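Methyl-coenzyme M reductase subunit beta (Methanosarcina barkeri, PDB 1E6Y) forms part of methyl-coenzyme M reductase, which cleaves methyl-coenzyme M with coenzyme B to release methane, using the nickel cofactor F430, in the last step of methanogenesis. Local coordinates at residues V129-V134 with A155-Y160; I174-Q179 with L188-A193; A309-N314 with C391-L396. All coordinates share one frame; numbering follows the deposited sequence.

Following the chain from the N terminus, the three contacts come in series, and none encloses or crosses another. Interaction 1 closes a loop of 20 residues and joins helix 125-141 to the end of helix 149-157. Interaction 2 closes a shorter loop of 8 residues, between strand 171-172 and helix 193-199. Interaction 3 closes the longest, 76 residues, and joins helix 296-318 to helix 387-395. Interactions 1 and 3 lie on opposite sides of the chain's centre, with centres 37 Å apart. Interactions 2 and 3 touch where Ala193 CA meets Cys391 SG at 3.7 Å. Interactions 1 and 2 both border the second copy of this subunit.

Interaction 1: residues V129-V134 with A155-Y160; sequences VGAAAV and AVWGSY
Ala131 O, at the surface of helix 125-141, lies against Val156 CG1 and near the Trp157 indole. It accepts a hydrogen bond from Thr135 OG1 one turn further along. Val156 CG1 packs against this oxygen at 3.8 Å. The same Thr135 OG1 also takes a weak hydrogen bond from Trp157 NE1. The threonine hydroxyl thus connects the indole N-H, weakly, with the Ala131 carbonyl.

Ala131 CB makes a CH-pi contact with Trp157. It lies over one face of the indole, 3.7 Å from the centroid of the five-membered ring and 24° off its normal. Its closest ring atom is Trp157 CE2, at 3.5 Å, and the methyl is offset toward the rim, near CE2 and CZ2. With CG anti to the carbonyl carbon (chi1 -70°), the Trp157 ring swings across to helix 125-141. Its six-membered part reaches the next residue, and CZ2 lies 3.8 Å from Ala132 N. Next to the indole, Val156 CG1 touches Ala131 CB at 3.9 Å. Val156 CG2 meets Val134 CG1 at 4.1 Å, one turn further along. An alanine in place of Trp157 would probably leave a gap beside the Ala131 methyl and deprive Thr135 OG1 of its weak N-H donor.

Trp157 is the last residue of its helix. Gly158 follows with positive phi (66°), and a type II' turn runs from Trp157 to Tyr160. Lys153 forms a cation-pi contact with the indole. Helix 125-141 and the end of helix 149-157 are thus packed through small side chains and one large ring. Val134 and Val156 both touch Ile49 of helix 46-55, Ala133 and Val134 pack on helix 78-89, and Ala132 meets Gly223 of the second beta subunit.

Interaction 2: residues I174-Q179 with L188-A193; sequences ILSIPQ and LRNIMA
Ile174 and Leu175 pack against Ile191, the last residue of an inverse gamma turn centred on Asn190. The two segments belong to the long connection between strand 171-172 and helix 193-199.

The apolar part is close-packed. Ile174 CG2 meets Ile191 CG2, branch methyl to branch methyl, at 3.5 Å. Ile174 CG2 is anti to the backbone N, while CG1 leads the rest of the chain away. Leu175 CD2 lies 3.7 Å from Ile191 CD1. The same methyl touches Leu188 CD2 at 4.0 Å, so one leucine methyl touches two partners. Tyr214 of helix 204-221 lies against both isoleucines and covers this side.

The other side is looser and more polar. Ser176 and Asn190 face each other there, and both are partly exposed. The serine hydroxyl is engaged by its own segment's continuation, through a hydrogen bond between Ser176 OG and Asn180 ND2. Beyond Ser176 the chain turns to the second beta subunit, where Pro178 packs on the Pro178 of that copy. A water lies between the two backbones, within hydrogen-bonding distance of Ile174 O at 2.6 Å and of Asn190 O at 2.9 Å.

Interaction 3: residues A309-N314 with C391-L396; sequences AATLVN and CAAVAL
Leu312 and Leu396 meet where helix 296-318 packs against the end of segment 391-396. This is a buried helix-helix contact made mostly by methyl groups. The leucine side chains cross at about a right angle, with Leu312 CD2 3.8 Å from Leu396 CD1. Leu312 CD2 also lies 3.9 Å from Ala392 CB, so this one branch serves both partners. Leu396 CD1 also comes within 3.9 Å of Leu312 O. Beside the leucines, Thr311 CG2 faces Ala393 CB at 4.1 Å. The alanines have little bulk, and here the helix backbones come near: Thr311 CA and Ala393 CA are 6.6 Å apart.

A next shell sets these groups. Thr311 has its CG2 anti to the backbone N (chi1 -65° for OG1), which sends the methyl across the contact. Its hydroxyl turns back and bonds Thr307 O in the same helix. Ala204 of helix 204-221 touches both leucines, and Val324 of helix 323-339 lies on Ala393. Thr66 of the gamma subunit also packs on both leucines. Next to them, Ala395 O accepts a hydrogen bond from NH1 of Arg67 of the gamma subunit.

Interaction 1: residues V129-V134 with A155-Y160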
ATOM      1  N   VAL E 129     -20.554  -4.236 -13.836  1.00  9.07           N
ATOM      2  CA  VAL E 129     -21.765  -4.644 -14.547  1.00  9.13           C
ATOM      3  C   VAL E 129     -21.480  -4.852 -16.035  1.00  9.94           C
ATOM      4  O   VAL E 129     -21.912  -5.844 -16.620  1.00  9.37           O
ATOM      5  CB  VAL E 129     -22.900  -3.602 -14.382  1.00  9.21           C
ATOM      6  CG1 VAL E 129     -24.106  -3.998 -15.226  1.00 10.10           C
ATOM      7  CG2 VAL E 129     -23.305  -3.496 -12.917  1.00  9.26           C
ATOM      8  N   GLY E 130     -20.714  -3.939 -16.631  1.00  9.47           N
ATOM      9  CA  GLY E 130     -20.298  -4.114 -18.016  1.00 10.22           C
ATOM     10  C   GLY E 130     -19.551  -5.419 -18.242  1.00 10.24           C
ATOM     11  O   GLY E 130     -19.908  -6.204 -19.125  1.00 10.32           O
ATOM     12  N   ALA E 131     -18.573  -5.696 -17.383  1.00  9.32           N
ATOM     13  CA  ALA E 131     -17.785  -6.919 -17.481  1.00  9.65           C
ATOM     14  C   ALA E 131     -18.634  -8.155 -17.187  1.00  9.90           C
ATOM     15  O   ALA E 131     -18.525  -9.162 -17.881  1.00 10.39           O
ATOM     16  CB  ALA E 131     -16.595  -6.854 -16.531  1.00  9.28           C
ATOM     17  N   ALA E 132     -19.526  -8.047 -16.203  1.00 10.14           N
ATOM     18  CA  ALA E 132     -20.416  -9.151 -15.849  1.00 10.15           C
ATOM     19  C   ALA E 132     -21.372  -9.473 -16.997  1.00 10.55           C
ATOM     20  O   ALA E 132     -21.599 -10.641 -17.313  1.00 10.08           O
ATOM     21  CB  ALA E 132     -21.203  -8.809 -14.594  1.00  9.94           C
ATOM     22  N   ALA E 133     -21.867  -8.430 -17.660  1.00 10.64           N
ATOM     23  CA  ALA E 133     -22.786  -8.589 -18.785  1.00 10.68           C
ATOM     24  C   ALA E 133     -22.106  -9.275 -19.966  1.00 11.03           C
ATOM     25  O   ALA E 133     -22.653 -10.218 -20.540  1.00 11.19           O
ATOM     26  CB  ALA E 133     -23.334  -7.234 -19.206  1.00 10.91           C
ATOM     27  N   VAL E 134     -20.890  -8.835 -20.288  1.00 10.44           N
ATOM     28  CA  VAL E 134     -20.103  -9.452 -21.354  1.00 10.55           C
ATOM     29  C   VAL E 134     -19.739 -10.900 -21.014  1.00 10.45           C
ATOM     30  O   VAL E 134     -19.905 -11.794 -21.842  1.00 11.37           O
ATOM     31  CB  VAL E 134     -18.812  -8.639 -21.636  1.00 10.69           C
ATOM     32  CG1 VAL E 134     -17.952  -9.345 -22.674  1.00 10.78           C
ATOM     33  CG2 VAL E 134     -19.172  -7.249 -22.123  1.00 10.44           C
ATOM     34  N   ALA E 155     -10.731 -13.713 -19.369  1.00  9.98           N
ATOM     35  CA  ALA E 155     -10.562 -13.073 -20.672  1.00 10.44           C
ATOM     36  C   ALA E 155     -11.131 -11.658 -20.612  1.00 10.00           C
ATOM     37  O   ALA E 155     -10.588 -10.736 -21.220  1.00 10.33           O
ATOM     38  CB  ALA E 155     -11.264 -13.879 -21.758  1.00 10.21           C
ATOM     39  N   VAL E 156     -12.162 -11.484 -19.788  1.00  9.89           N
ATOM     40  CA  VAL E 156     -12.821 -10.195 -19.616  1.00  9.70           C
ATOM     41  C   VAL E 156     -12.237  -9.407 -18.437  1.00  9.10           C
ATOM     42  O   VAL E 156     -11.851  -8.248 -18.589  1.00  9.38           O
ATOM     43  CB  VAL E 156     -14.349 -10.377 -19.401  1.00  9.64           C
ATOM     44  CG1 VAL E 156     -15.039  -9.024 -19.311  1.00 10.33           C
ATOM     45  CG2 VAL E 156     -14.947 -11.199 -20.536  1.00  9.87           C
ATOM     46  N   TRP E 157     -12.115 -10.067 -17.286  1.00  9.03           N
ATOM     47  CA  TRP E 157     -11.769  -9.409 -16.025  1.00  8.27           C
ATOM     48  C   TRP E 157     -10.270  -9.393 -15.716  1.00  8.88           C
ATOM     49  O   TRP E 157      -9.848  -8.795 -14.724  1.00  8.84           O
ATOM     50  CB  TRP E 157     -12.495 -10.089 -14.859  1.00  8.56           C
ATOM     51  CG  TRP E 157     -13.977  -9.869 -14.811  1.00  8.06           C
ATOM     52  CD1 TRP E 157     -14.928 -10.550 -15.513  1.00  8.02           C
ATOM     53  CD2 TRP E 157     -14.685  -9.016 -13.904  1.00  8.07           C
ATOM     54  NE1 TRP E 157     -16.185 -10.192 -15.087  1.00  8.60           N
ATOM     55  CE2 TRP E 157     -16.067  -9.250 -14.099  1.00  8.47           C
ATOM     56  CE3 TRP E 157     -14.289  -8.076 -12.939  1.00  8.42           C
ATOM     57  CZ2 TRP E 157     -17.054  -8.581 -13.366  1.00  8.63           C
ATOM     58  CZ3 TRP E 157     -15.271  -7.412 -12.208  1.00  7.91           C
ATOM     59  CH2 TRP E 157     -16.638  -7.671 -12.427  1.00  8.34           C
ATOM     60  N   GLY E 158      -9.486 -10.148 -16.482  1.00  8.75           N
ATOM     61  CA  GLY E 158      -8.060 -10.244 -16.216  1.00  9.14           C
ATOM     62  C   GLY E 158      -7.727 -10.918 -14.894  1.00  9.28           C
ATOM     63  O   GLY E 158      -8.260 -11.983 -14.579  1.00  9.94           O
ATOM     64  N   SER E 159      -6.874 -10.276 -14.098  1.00  9.62           N
ATOM     65  CA  SER E 159      -6.405 -10.864 -12.843  1.00  8.89           C
ATOM     66  C   SER E 159      -7.228 -10.487 -11.614  1.00  9.08           C
ATOM     67  O   SER E 159      -6.915 -10.917 -10.503  1.00  7.98           O
ATOM     68  CB  SER E 159      -4.940 -10.506 -12.600  1.00  9.16           C
ATOM     69  OG  SER E 159      -4.084 -11.483 -13.167  1.00  9.41           O
ATOM     70  N   TYR E 160      -8.277  -9.693 -11.808  1.00  8.60           N
ATOM     71  CA  TYR E 160      -9.216  -9.391 -10.727  1.00  8.42           C
ATOM     72  C   TYR E 160      -9.954 -10.666 -10.297  1.00  8.54           C
ATOM     73  O   TYR E 160     -10.566 -11.333 -11.130  1.00  8.64           O
ATOM     74  CB  TYR E 160     -10.225  -8.333 -11.191  1.00  8.97           C
ATOM     75  CG  TYR E 160     -11.091  -7.783 -10.075  1.00  8.44           C
ATOM     76  CD1 TYR E 160     -10.585  -6.845  -9.173  1.00  8.76           C
ATOM     77  CD2 TYR E 160     -12.400  -8.236  -9.888  1.00  7.97           C
ATOM     78  CE1 TYR E 160     -11.354  -6.382  -8.104  1.00  8.30           C
ATOM     79  CE2 TYR E 160     -13.180  -7.776  -8.825  1.00  8.19           C
ATOM     80  CZ  TYR E 160     -12.651  -6.850  -7.937  1.00  8.35           C
ATOM     81  OH  TYR E 160     -13.412  -6.399  -6.885  1.00  7.93           O
TER

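Interaction 2: residues I174-Q179 with L188-A193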
ATOM      1  N   ILE E 174     -12.848   5.946 -18.749  1.00 11.14           N
ATOM      2  CA  ILE E 174     -12.088   7.189 -18.712  1.00 10.64           C
ATOM      3  C   ILE E 174     -11.417   7.381 -17.349  1.00 10.56           C
ATOM      4  O   ILE E 174     -10.310   7.913 -17.263  1.00 10.19           O
ATOM      5  CB  ILE E 174     -13.008   8.397 -19.027  1.00 11.10           C
ATOM      6  CG1 ILE E 174     -13.535   8.276 -20.460  1.00 11.52           C
ATOM      7  CG2 ILE E 174     -12.256   9.708 -18.856  1.00 11.87           C
ATOM      8  CD1 ILE E 174     -14.626   9.255 -20.797  1.00 11.88           C
ATOM      9  N   LEU E 175     -12.061   6.876 -16.298  1.00 10.02           N
ATOM     10  CA  LEU E 175     -11.540   6.993 -14.937  1.00 10.11           C
ATOM     11  C   LEU E 175     -10.683   5.782 -14.571  1.00 10.24           C
ATOM     12  O   LEU E 175     -10.531   4.851 -15.361  1.00 11.46           O
ATOM     13  CB  LEU E 175     -12.697   7.128 -13.941  1.00 10.26           C
ATOM     14  CG  LEU E 175     -13.708   8.244 -14.218  1.00 10.83           C
ATOM     15  CD1 LEU E 175     -14.913   8.104 -13.300  1.00 11.58           C
ATOM     16  CD2 LEU E 175     -13.037   9.594 -14.029  1.00 11.39           C
ATOM     17  N   SER E 176     -10.097   5.818 -13.379  1.00  9.87           N
ATOM     18  CA  SER E 176      -9.293   4.707 -12.881  1.00  9.86           C
ATOM     19  C   SER E 176     -10.148   3.871 -11.924  1.00 10.67           C
ATOM     20  O   SER E 176     -11.337   3.671 -12.171  1.00 11.48           O
ATOM     21  CB  SER E 176      -8.054   5.254 -12.164  1.00  9.98           C
ATOM     22  OG  SER E 176      -7.113   4.229 -11.904  1.00 10.45           O
ATOM     23  N   ILE E 177      -9.528   3.314 -10.887  1.00  9.99           N
ATOM     24  CA  ILE E 177     -10.278   2.750  -9.766  1.00  8.94           C
ATOM     25  C   ILE E 177     -10.106   3.659  -8.549  1.00  8.94           C
ATOM     26  O   ILE E 177      -9.116   4.385  -8.447  1.00  8.86           O
ATOM     27  CB  ILE E 177      -9.814   1.303  -9.423  1.00  8.72           C
ATOM     28  CG1 ILE E 177      -8.360   1.295  -8.943  1.00  8.19           C
ATOM     29  CG2 ILE E 177      -9.981   0.401 -10.638  1.00  9.43           C
ATOM     30  CD1 ILE E 177      -7.914  -0.040  -8.371  1.00  9.42           C
ATOM     31  N   PRO E 178     -11.103   3.697  -7.650  1.00  8.56           N
ATOM     32  CA  PRO E 178     -11.109   4.676  -6.558  1.00  8.36           C
ATOM     33  C   PRO E 178      -9.885   4.580  -5.647  1.00  8.27           C
ATOM     34  O   PRO E 178      -9.394   5.592  -5.154  1.00  8.36           O
ATOM     35  CB  PRO E 178     -12.400   4.365  -5.804  1.00  9.30           C
ATOM     36  CG  PRO E 178     -13.284   3.738  -6.834  1.00  8.94           C
ATOM     37  CD  PRO E 178     -12.353   2.911  -7.677  1.00  9.40           C
ATOM     38  N   GLN E 179      -9.358   3.369  -5.487  1.00  7.93           N
ATOM     39  CA  GLN E 179      -8.227   3.139  -4.592  1.00  8.04           C
ATOM     40  C   GLN E 179      -6.928   3.773  -5.084  1.00  7.98           C
ATOM     41  O   GLN E 179      -5.958   3.844  -4.336  1.00  8.16           O
ATOM     42  CB  GLN E 179      -8.003   1.640  -4.375  1.00  8.70           C
ATOM     43  CG  GLN E 179      -9.159   0.925  -3.697  1.00  8.43           C
ATOM     44  CD  GLN E 179     -10.018   0.163  -4.682  1.00  8.61           C
ATOM     45  OE1 GLN E 179     -10.493   0.726  -5.670  1.00  8.51           O
ATOM     46  NE2 GLN E 179     -10.187  -1.132  -4.443  1.00  8.59           N
ATOM     47  N   LEU E 188     -12.191  12.236 -10.243  1.00  8.02           N
ATOM     48  CA  LEU E 188     -12.324  12.902 -11.540  1.00  8.40           C
ATOM     49  C   LEU E 188     -11.015  13.554 -11.983  1.00  9.14           C
ATOM     50  O   LEU E 188     -10.896  14.011 -13.122  1.00  8.69           O
ATOM     51  CB  LEU E 188     -13.444  13.951 -11.493  1.00  9.30           C
ATOM     52  CG  LEU E 188     -14.845  13.409 -11.189  1.00  8.85           C
ATOM     53  CD1 LEU E 188     -15.837  14.552 -11.044  1.00  9.57           C
ATOM     54  CD2 LEU E 188     -15.273  12.454 -12.293  1.00  9.98           C
ATOM     55  N   ARG E 189     -10.035  13.597 -11.084  1.00  8.56           N
ATOM     56  CA  ARG E 189      -8.702  14.073 -11.446  1.00  8.83           C
ATOM     57  C   ARG E 189      -7.815  12.968 -11.964  1.00  8.28           C
ATOM     58  O   ARG E 189      -6.789  13.243 -12.595  1.00  7.97           O
ATOM     59  CB  ARG E 189      -8.073  14.780 -10.247  1.00  8.64           C
ATOM     60  CG  ARG E 189      -8.951  15.894  -9.690  1.00  8.76           C
ATOM     61  CD  ARG E 189      -8.192  16.845  -8.779  1.00  8.12           C
ATOM     62  NE  ARG E 189      -7.230  17.627  -9.575  1.00  8.49           N
ATOM     63  CZ  ARG E 189      -6.341  18.421  -8.945  1.00  8.30           C
ATOM     64  NH1 ARG E 189      -5.530  19.106  -9.750  1.00  8.02           N
ATOM     65  NH2 ARG E 189      -6.318  18.488  -7.631  1.00  8.91           N
ATOM     66  N   ASN E 190      -8.217  11.714 -11.779  1.00  8.15           N
ATOM     67  CA  ASN E 190      -7.416  10.607 -12.289  1.00  8.54           C
ATOM     68  C   ASN E 190      -7.796  10.220 -13.720  1.00  9.07           C
ATOM     69  O   ASN E 190      -8.288   9.116 -13.971  1.00  9.19           O
ATOM     70  CB  ASN E 190      -7.520   9.392 -11.364  1.00  8.22           C
ATOM     71  CG  ASN E 190      -6.330   8.459 -11.502  1.00  8.39           C
ATOM     72  OD1 ASN E 190      -5.466   8.663 -12.356  1.00  8.46           O
ATOM     73  ND2 ASN E 190      -6.256   7.455 -10.634  1.00  8.61           N
ATOM     74  N   ILE E 191      -7.541  11.132 -14.656  1.00  9.20           N
ATOM     75  CA  ILE E 191      -7.807  10.899 -16.073  1.00 10.09           C
ATOM     76  C   ILE E 191      -6.583  11.346 -16.864  1.00 10.42           C
ATOM     77  O   ILE E 191      -6.269  12.535 -16.901  1.00 10.35           O
ATOM     78  CB  ILE E 191      -9.037  11.717 -16.557  1.00 11.19           C
ATOM     79  CG1 ILE E 191     -10.265  11.376 -15.709  1.00 11.08           C
ATOM     80  CG2 ILE E 191      -9.309  11.438 -18.031  1.00 11.32           C
ATOM     81  CD1 ILE E 191     -11.418  12.333 -15.887  1.00 11.93           C
ATOM     82  N   MET E 192      -5.877  10.399 -17.479  1.00 10.87           N
ATOM     83  CA  MET E 192      -4.617  10.731 -18.134  1.00 11.54           C
ATOM     84  C   MET E 192      -4.846  11.646 -19.334  1.00 10.89           C
ATOM     85  O   MET E 192      -5.895  11.590 -19.982  1.00  9.92           O
ATOM     86  CB  MET E 192      -3.851   9.460 -18.540  1.00 14.41           C
ATOM     87  CG  MET E 192      -4.151   8.929 -19.927  1.00 15.84           C
ATOM     88  SD  MET E 192      -3.372   7.322 -20.229  1.00 18.23           S
ATOM     89  CE  MET E 192      -1.632   7.724 -20.061  1.00 17.87           C
ATOM     90  N   ALA E 193      -3.923  12.584 -19.520  1.00 10.26           N
ATOM     91  CA  ALA E 193      -4.062  13.631 -20.524  1.00  9.93           C
ATOM     92  C   ALA E 193      -4.305  13.070 -21.925  1.00  9.95           C
ATOM     93  O   ALA E 193      -5.076  13.639 -22.698  1.00 10.27           O
ATOM     94  CB  ALA E 193      -2.831  14.523 -20.518  1.00 10.12           C
TER
HETATM   95  O   HOH W   1      -8.153   7.154 -16.043  1.00 19.66           O

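Interaction 3: residues A309-N314 with C391-L396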
ATOM      1  N   ALA E 309      -2.749  29.980 -23.038  1.00  9.65           N
ATOM      2  CA  ALA E 309      -2.460  30.670 -24.294  1.00  9.84           C
ATOM      3  C   ALA E 309      -1.004  30.459 -24.706  1.00  9.90           C
ATOM      4  O   ALA E 309      -0.719  30.101 -25.852  1.00  9.81           O
ATOM      5  CB  ALA E 309      -2.763  32.156 -24.159  1.00 10.24           C
ATOM      6  N   ALA E 310      -0.101  30.578 -23.734  1.00 10.19           N
ATOM      7  CA  ALA E 310       1.322  30.351 -23.966  1.00  9.52           C
ATOM      8  C   ALA E 310       1.590  28.906 -24.376  1.00  9.66           C
ATOM      9  O   ALA E 310       2.445  28.651 -25.218  1.00  9.60           O
ATOM     10  CB  ALA E 310       2.122  30.701 -22.717  1.00 10.02           C
ATOM     11  N   THR E 311       0.850  27.967 -23.786  1.00  9.05           N
ATOM     12  CA  THR E 311       0.961  26.553 -24.147  1.00  9.01           C
ATOM     13  C   THR E 311       0.548  26.336 -25.601  1.00  8.85           C
ATOM     14  O   THR E 311       1.265  25.692 -26.370  1.00  9.21           O
ATOM     15  CB  THR E 311       0.077  25.663 -23.237  1.00  9.02           C
ATOM     16  OG1 THR E 311       0.557  25.726 -21.888  1.00  9.32           O
ATOM     17  CG2 THR E 311       0.109  24.215 -23.709  1.00  9.36           C
ATOM     18  N   LEU E 312      -0.592  26.903 -25.980  1.00  8.90           N
ATOM     19  CA  LEU E 312      -1.092  26.772 -27.342  1.00  9.80           C
ATOM     20  C   LEU E 312      -0.132  27.388 -28.360  1.00 10.08           C
ATOM     21  O   LEU E 312       0.097  26.816 -29.425  1.00  9.94           O
ATOM     22  CB  LEU E 312      -2.482  27.411 -27.457  1.00 11.30           C
ATOM     23  CG  LEU E 312      -3.598  26.679 -26.703  1.00 12.79           C
ATOM     24  CD1 LEU E 312      -4.905  27.443 -26.828  1.00 14.14           C
ATOM     25  CD2 LEU E 312      -3.754  25.276 -27.259  1.00 15.36           C
ATOM     26  N   VAL E 313       0.530  28.472 -27.965  1.00 10.14           N
ATOM     27  CA  VAL E 313       1.481  29.159 -28.835  1.00 10.33           C
ATOM     28  C   VAL E 313       2.817  28.416 -28.918  1.00 10.40           C
ATOM     29  O   VAL E 313       3.352  28.216 -30.011  1.00 10.53           O
ATOM     30  CB  VAL E 313       1.718  30.618 -28.358  1.00 10.20           C
ATOM     31  CG1 VAL E 313       2.879  31.255 -29.119  1.00 11.12           C
ATOM     32  CG2 VAL E 313       0.451  31.438 -28.558  1.00 11.20           C
ATOM     33  N   ASN E 314       3.323  27.963 -27.772  1.00 10.38           N
ATOM     34  CA  ASN E 314       4.641  27.331 -27.717  1.00 10.14           C
ATOM     35  C   ASN E 314       4.625  25.869 -28.158  1.00 10.35           C
ATOM     36  O   ASN E 314       5.503  25.431 -28.905  1.00 10.31           O
ATOM     37  CB  ASN E 314       5.224  27.440 -26.306  1.00 10.34           C
ATOM     38  CG  ASN E 314       6.726  27.220 -26.282  1.00 11.64           C
ATOM     39  OD1 ASN E 314       7.446  27.654 -27.183  1.00 11.03           O
ATOM     40  ND2 ASN E 314       7.204  26.524 -25.257  1.00 11.29           N
ATOM     41  N   CYS E 391      -3.297  18.611 -21.583  1.00  9.31           N
ATOM     42  CA  CYS E 391      -4.194  17.965 -22.536  1.00  8.83           C
ATOM     43  C   CYS E 391      -4.170  18.659 -23.894  1.00  8.79           C
ATOM     44  O   CYS E 391      -4.182  17.996 -24.934  1.00  9.36           O
ATOM     45  CB  CYS E 391      -5.621  17.940 -21.988  1.00  8.84           C
ATOM     46  SG  CYS E 391      -5.807  16.922 -20.515  1.00  9.67           S
ATOM     47  N   ALA E 392      -4.114  19.988 -23.879  1.00  8.68           N
ATOM     48  CA  ALA E 392      -3.990  20.775 -25.108  1.00  8.36           C
ATOM     49  C   ALA E 392      -2.648  20.527 -25.794  1.00  9.16           C
ATOM     50  O   ALA E 392      -2.586  20.368 -27.013  1.00  9.18           O
ATOM     51  CB  ALA E 392      -4.157  22.259 -24.800  1.00  8.36           C
ATOM     52  N   ALA E 393      -1.586  20.434 -24.999  1.00  9.24           N
ATOM     53  CA  ALA E 393      -0.243  20.181 -25.520  1.00  9.62           C
ATOM     54  C   ALA E 393      -0.164  18.834 -26.232  1.00 10.19           C
ATOM     55  O   ALA E 393       0.407  18.721 -27.321  1.00 10.31           O
ATOM     56  CB  ALA E 393       0.764  20.226 -24.390  1.00  9.76           C
ATOM     57  N   VAL E 394      -0.763  17.821 -25.616  1.00 10.20           N
ATOM     58  CA  VAL E 394      -0.813  16.483 -26.188  1.00 10.70           C
ATOM     59  C   VAL E 394      -1.611  16.477 -27.492  1.00 10.76           C
ATOM     60  O   VAL E 394      -1.188  15.877 -28.483  1.00 10.80           O
ATOM     61  CB  VAL E 394      -1.427  15.489 -25.178  1.00 11.89           C
ATOM     62  CG1 VAL E 394      -1.718  14.161 -25.845  1.00 13.62           C
ATOM     63  CG2 VAL E 394      -0.472  15.293 -24.017  1.00 13.69           C
ATOM     64  N   ALA E 395      -2.708  17.229 -27.515  1.00  9.83           N
ATOM     65  CA  ALA E 395      -3.540  17.356 -28.711  1.00 10.54           C
ATOM     66  C   ALA E 395      -2.781  17.987 -29.882  1.00 11.28           C
ATOM     67  O   ALA E 395      -3.057  17.679 -31.038  1.00 12.51           O
ATOM     68  CB  ALA E 395      -4.784  18.175 -28.393  1.00  9.81           C
ATOM     69  N   LEU E 396      -1.802  18.834 -29.573  1.00 11.12           N
ATOM     70  CA  LEU E 396      -1.058  19.570 -30.596  1.00 11.50           C
ATOM     71  C   LEU E 396       0.174  18.832 -31.116  1.00 11.59           C
ATOM     72  O   LEU E 396       0.822  19.292 -32.058  1.00 12.35           O
ATOM     73  CB  LEU E 396      -0.632  20.938 -30.056  1.00 11.35           C
ATOM     74  CG  LEU E 396      -1.720  21.997 -29.877  1.00 11.76           C
ATOM     75  CD1 LEU E 396      -1.178  23.142 -29.040  1.00 11.79           C
ATOM     76  CD2 LEU E 396      -2.192  22.495 -31.236  1.00 13.25           C
TER